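Local coordinates for protein phosphatase (Thermotoga maritima, PDB 1NF2) that probably hydrolyses phosphate esters as a magnesium-dependent phosphatase of the haloacid dehalogenase (HAD) family, pairing a core that holds magnesium with a separate substrate-binding domain, at residues A[157-161]-A[176-182]. Residues are numbered along the deposited sequence; the frame is centred on the assembly and turned at random.
Sequences LDELK and KSFPTYL
Residues 157-161 are part of helix 154-168 (Lys161 N to Leu157 O, 2.9 Å), packed on the turn end of a beta hairpin; Leu157 CA and Thr180 CA approach closest, at 6.7 Å. In 176-182 a type I turn spans Phe178 to Tyr181, and a classic beta bulge sets Ser177 and Phe178 opposite Tyr181, Ser177 N donating to Tyr181 O at 2.8 Å. Leu157, chi1 t and chi2 p, points CD2 at the turn backbone, while its CD1 lies 3.7 Å from Leu182 CB. The helix thus covers antiparallel strands 172-178 and 181-186, at the edge of the HAD cap sheet, consistent with the substrate-binding domain; Phe178 points away from the helix, its side chain about 9 Å from that of magnesium ligand Asp10. Lys176 curls through four m rotamers, its NZ donating to Asp158 OD2 (2.8 Å, a salt bridge) although Asp158 CA-to-CB points away (chi1 -85°). Leu182, chi1 -148° between wells and chi2 t, brings CD1 4.1 Å from Leu160 CB. Aliphatic parts touch at Lys161 CG to Lys176 CG, 4.0 Å; Lys161 (t, m, t, t) carries its amino end away.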
loop_
_atom_site.group_PDB
_atom_site.type_symbol
_atom_site.label_atom_id
_atom_site.label_comp_id
_atom_site.label_asym_id
_atom_site.label_seq_id
_atom_site.Cartn_x
_atom_site.Cartn_y
_atom_site.Cartn_z
ATOM N N LEU A 157 8.067 -12.628 -18.452
ATOM C CA LEU A 157 7.073 -12.152 -17.498
ATOM C C LEU A 157 5.832 -11.647 -18.232
ATOM O O LEU A 157 4.714 -11.779 -17.734
ATOM C CB LEU A 157 7.655 -11.036 -16.624
ATOM C CG LEU A 157 7.011 -10.869 -15.245
ATOM C CD1 LEU A 157 7.251 -12.132 -14.424
ATOM C CD2 LEU A 157 7.602 -9.661 -14.534
ATOM N N ASP A 158 6.029 -11.066 -19.412
ATOM C CA ASP A 158 4.905 -10.572 -20.205
ATOM C C ASP A 158 4.064 -11.756 -20.669
ATOM O O ASP A 158 2.854 -11.635 -20.869
ATOM C CB ASP A 158 5.399 -9.797 -21.430
ATOM C CG ASP A 158 5.698 -8.343 -21.124
ATOM O OD1 ASP A 158 6.136 -7.623 -22.047
ATOM O OD2 ASP A 158 5.493 -7.917 -19.967
ATOM N N GLU A 159 4.719 -12.898 -20.849
ATOM C CA GLU A 159 4.035 -14.107 -21.284
ATOM C C GLU A 159 3.314 -14.733 -20.095
ATOM O O GLU A 159 2.152 -15.124 -20.198
ATOM C CB GLU A 159 5.043 -15.094 -21.883
ATOM C CG GLU A 159 5.787 -14.538 -23.093
ATOM C CD GLU A 159 6.845 -15.484 -23.637
ATOM O OE1 GLU A 159 7.523 -15.111 -24.617
ATOM O OE2 GLU A 159 7.003 -16.595 -23.092
ATOM N N LEU A 160 4.005 -14.820 -18.963
ATOM C CA LEU A 160 3.405 -15.387 -17.768
ATOM C C LEU A 160 2.166 -14.587 -17.387
ATOM O O LEU A 160 1.137 -15.153 -17.022
ATOM C CB LEU A 160 4.411 -15.386 -16.623
ATOM C CG LEU A 160 5.595 -16.327 -16.837
ATOM C CD1 LEU A 160 6.533 -16.253 -15.647
ATOM C CD2 LEU A 160 5.082 -17.751 -17.024
ATOM N N LYS A 161 2.270 -13.267 -17.490
ATOM C CA LYS A 161 1.158 -12.376 -17.179
ATOM C C LYS A 161 -0.052 -12.798 -18.009
ATOM O O LYS A 161 -1.151 -12.986 -17.490
ATOM C CB LYS A 161 1.552 -10.941 -17.525
ATOM C CG LYS A 161 0.673 -9.866 -16.923
ATOM C CD LYS A 161 -0.604 -9.645 -17.695
ATOM C CE LYS A 161 -1.407 -8.514 -17.065
ATOM N NZ LYS A 161 -2.591 -8.128 -17.879
ATOM N N LYS A 176 1.428 -6.304 -13.805
ATOM C CA LYS A 176 2.853 -6.026 -13.735
ATOM C C LYS A 176 3.007 -4.771 -12.888
ATOM O O LYS A 176 2.327 -3.771 -13.130
ATOM C CB LYS A 176 3.412 -5.766 -15.136
ATOM C CG LYS A 176 3.346 -6.953 -16.082
ATOM C CD LYS A 176 4.478 -7.934 -15.835
ATOM C CE LYS A 176 5.836 -7.292 -16.098
ATOM N NZ LYS A 176 5.946 -6.728 -17.472
ATOM N N SER A 177 3.875 -4.822 -11.883
ATOM C CA SER A 177 4.095 -3.651 -11.041
ATOM C C SER A 177 5.242 -2.887 -11.684
ATOM O O SER A 177 5.318 -1.660 -11.606
ATOM C CB SER A 177 4.464 -4.065 -9.616
ATOM O OG SER A 177 5.682 -4.787 -9.588
ATOM N N PHE A 178 6.123 -3.646 -12.331
ATOM C CA PHE A 178 7.282 -3.116 -13.034
ATOM C C PHE A 178 7.730 -4.152 -14.060
ATOM O O PHE A 178 7.308 -5.306 -14.011
ATOM C CB PHE A 178 8.412 -2.800 -12.047
ATOM C CG PHE A 178 8.157 -1.575 -11.211
ATOM C CD1 PHE A 178 7.880 -0.351 -11.820
ATOM C CD2 PHE A 178 8.169 -1.643 -9.822
ATOM C CE1 PHE A 178 7.615 0.786 -11.057
ATOM C CE2 PHE A 178 7.905 -0.511 -9.050
ATOM C CZ PHE A 178 7.628 0.706 -9.671
ATOM N N PRO A 179 8.586 -3.751 -15.010
ATOM C CA PRO A 179 9.091 -4.642 -16.059
ATOM C C PRO A 179 9.461 -6.057 -15.620
ATOM O O PRO A 179 9.263 -7.014 -16.365
ATOM C CB PRO A 179 10.289 -3.875 -16.603
ATOM C CG PRO A 179 9.813 -2.464 -16.525
ATOM C CD PRO A 179 9.171 -2.405 -15.149
ATOM N N THR A 180 9.993 -6.196 -14.414
ATOM C CA THR A 180 10.392 -7.511 -13.940
ATOM C C THR A 180 9.587 -8.042 -12.758
ATOM O O THR A 180 9.957 -9.055 -12.170
ATOM C CB THR A 180 11.882 -7.523 -13.557
ATOM O OG1 THR A 180 12.134 -6.500 -12.584
ATOM C CG2 THR A 180 12.749 -7.278 -14.785
ATOM N N TYR A 181 8.489 -7.377 -12.409
ATOM C CA TYR A 181 7.666 -7.833 -11.285
ATOM C C TYR A 181 6.201 -8.032 -11.670
ATOM O O TYR A 181 5.539 -7.110 -12.150
ATOM C CB TYR A 181 7.755 -6.851 -10.107
ATOM C CG TYR A 181 9.163 -6.545 -9.644
ATOM C CD1 TYR A 181 10.140 -7.541 -9.606
ATOM C CD2 TYR A 181 9.520 -5.259 -9.236
ATOM C CE1 TYR A 181 11.438 -7.265 -9.178
ATOM C CE2 TYR A 181 10.816 -4.973 -8.800
ATOM C CZ TYR A 181 11.768 -5.982 -8.775
ATOM O OH TYR A 181 13.044 -5.713 -8.338
ATOM N N LEU A 182 5.709 -9.248 -11.448
ATOM C CA LEU A 182 4.322 -9.607 -11.754
ATOM C C LEU A 182 3.653 -9.883 -10.414
ATOM O O LEU A 182 4.151 -10.690 -9.622
ATOM C CB LEU A 182 4.281 -10.880 -12.605
ATOM C CG LEU A 182 3.162 -11.073 -13.635
ATOM C CD1 LEU A 182 3.106 -12.547 -14.009
ATOM C CD2 LEU A 182 1.821 -10.615 -13.092
#